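Local coordinates for Tol-Pal system protein TolB (Acinetobacter baumannii, PDB 7MX5) that is the periplasmic component of the Tol-Pal system, which probably takes part in outer membrane invagination during cell division and in maintaining outer membrane integrity, at residues Phe189-Lys192 and Ile196-Gln199. Sequence-based numbering, arbitrary orientation.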
loop_
_atom_site.group_PDB
_atom_site.type_symbol
_atom_site.label_atom_id
_atom_site.label_comp_id
_atom_site.label_asym_id
_atom_site.label_seq_id
_atom_site.Cartn_x
_atom_site.Cartn_y
_atom_site.Cartn_z
ATOM N N PHE A 189 18.153 -14.671 -2.179
ATOM C CA PHE A 189 19.331 -15.438 -1.801
ATOM C C PHE A 189 19.222 -16.897 -2.232
ATOM O O PHE A 189 19.925 -17.751 -1.684
ATOM C CB PHE A 189 19.569 -15.352 -0.291
ATOM C CG PHE A 189 19.966 -13.982 0.192
ATOM C CD1 PHE A 189 19.041 -12.951 0.245
ATOM C CD2 PHE A 189 21.265 -13.730 0.604
ATOM C CE1 PHE A 189 19.405 -11.694 0.691
ATOM C CE2 PHE A 189 21.635 -12.475 1.054
ATOM C CZ PHE A 189 20.702 -11.455 1.098
ATOM N N GLU A 190 18.346 -17.197 -3.201
ATOM C CA GLU A 190 18.188 -18.571 -3.672
ATOM C C GLU A 190 19.523 -19.168 -4.099
ATOM O O GLU A 190 19.751 -20.371 -3.931
ATOM C CB GLU A 190 17.171 -18.625 -4.817
ATOM C CG GLU A 190 17.638 -18.005 -6.127
ATOM C CD GLU A 190 16.485 -17.648 -7.045
ATOM O OE1 GLU A 190 15.734 -16.703 -6.722
ATOM O OE2 GLU A 190 16.329 -18.315 -8.091
ATOM N N THR A 191 20.408 -18.346 -4.649
ATOM C CA THR A 191 21.831 -18.634 -4.694
ATOM C C THR A 191 22.504 -17.818 -3.599
ATOM O O THR A 191 22.090 -16.689 -3.319
ATOM C CB THR A 191 22.431 -18.299 -6.060
ATOM O OG1 THR A 191 22.809 -16.917 -6.093
ATOM C CG2 THR A 191 21.424 -18.575 -7.168
ATOM N N LYS A 192 23.529 -18.403 -2.976
ATOM C CA LYS A 192 24.188 -17.835 -1.802
ATOM C C LYS A 192 24.440 -16.336 -1.918
ATOM O O LYS A 192 24.190 -15.585 -0.969
ATOM C CB LYS A 192 25.510 -18.559 -1.548
ATOM C CG LYS A 192 25.932 -18.591 -0.090
ATOM C CD LYS A 192 27.075 -17.623 0.163
ATOM C CE LYS A 192 27.682 -17.832 1.540
ATOM N NZ LYS A 192 26.971 -17.044 2.584
ATOM N N ILE A 196 19.621 -8.764 -6.977
ATOM C CA ILE A 196 18.396 -8.011 -7.213
ATOM C C ILE A 196 17.823 -8.447 -8.554
ATOM O O ILE A 196 18.446 -8.243 -9.602
ATOM C CB ILE A 196 18.653 -6.497 -7.185
ATOM C CG1 ILE A 196 18.920 -6.028 -5.752
ATOM C CG2 ILE A 196 17.469 -5.747 -7.777
ATOM C CD1 ILE A 196 19.270 -4.559 -5.647
ATOM N N TYR A 197 16.646 -9.058 -8.523
ATOM C CA TYR A 197 15.968 -9.517 -9.724
ATOM C C TYR A 197 14.889 -8.519 -10.127
ATOM O O TYR A 197 14.368 -7.774 -9.296
ATOM C CB TYR A 197 15.343 -10.896 -9.504
ATOM C CG TYR A 197 16.348 -12.011 -9.312
ATOM C CD1 TYR A 197 16.868 -12.296 -8.057
ATOM C CD2 TYR A 197 16.767 -12.785 -10.385
ATOM C CE1 TYR A 197 17.783 -13.318 -7.876
ATOM C CE2 TYR A 197 17.676 -13.814 -10.213
ATOM C CZ TYR A 197 18.184 -14.072 -8.958
ATOM O OH TYR A 197 19.093 -15.091 -8.784
ATOM N N LEU A 198 14.565 -8.507 -11.418
ATOM C CA LEU A 198 13.481 -7.689 -11.956
ATOM C C LEU A 198 12.529 -8.614 -12.702
ATOM O O LEU A 198 12.893 -9.179 -13.738
ATOM C CB LEU A 198 14.014 -6.590 -12.872
ATOM C CG LEU A 198 13.001 -5.501 -13.233
ATOM C CD1 LEU A 198 12.311 -4.971 -11.983
ATOM C CD2 LEU A 198 13.671 -4.372 -14.000
ATOM N N GLN A 199 11.314 -8.761 -12.183
ATOM C CA GLN A 199 10.371 -9.768 -12.653
ATOM C C GLN A 199 9.229 -9.101 -13.409
ATOM O O GLN A 199 8.498 -8.281 -12.844
ATOM C CB GLN A 199 9.831 -10.585 -11.480
ATOM C CG GLN A 199 8.982 -11.774 -11.891
ATOM C CD GLN A 199 9.215 -12.981 -11.006
ATOM O OE1 GLN A 199 10.253 -13.097 -10.354
ATOM N NE2 GLN A 199 8.249 -13.893 -10.981
HETATM O O HOH W 1 21.976 -15.104 -8.816
#
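The carboxylate of E190 and the phenol ring of Y197 meet at the hydroxyl end of the ring, their planes 21° apart. E190 approaches obliquely: its OE1 lies 4.1 Å from CE1 of Y197, and its CD is 4.0 Å from the Y197 hydroxyl oxygen OH. R206, from the next strand, makes a cation-pi contact with the same ring and a salt bridge with E190 OE1, while S188 hydrogen-bonds to that carboxylate oxygen.

T191 approaches the phenol end more loosely, its methyl CG2 being 4.5 Å from Y197 OH. One water links the two residues, 2.9 Å from Y197 OH and, in a weak interaction, 3.4 Å from T191 OG1. The E190 side chain leaves the backbone with CG between N and the carbonyl carbon (chi1 70°) and then runs extended through chi2, which carries the carboxylate from the loop to the ring. The Y197 ring sits beside its own backbone N (chi1 -67°), with CG anti to the carbonyl carbon, which turns the hydroxyl toward the 189-192 loop.

The contact lies in a four-stranded antiparallel blade of the beta-propeller, where residues 189-192 belong to the turn joining strand 183-188 to strand 195-200, the strand that bears Y197. Direct contact between the segments is modest, burying 91 Å² in all, and amounts to loose contact around the hydroxyl, with a water bridge that is weak on the T191 side. The arginine shared by carboxylate and ring would offset the negative charge of E190 beside the aromatic system and probably favours its ionised form. The carboxylate is held by S188 and R206 from the flanking strands, and the loop is probably fastened to the blade more by these than by its direct contact with Y197.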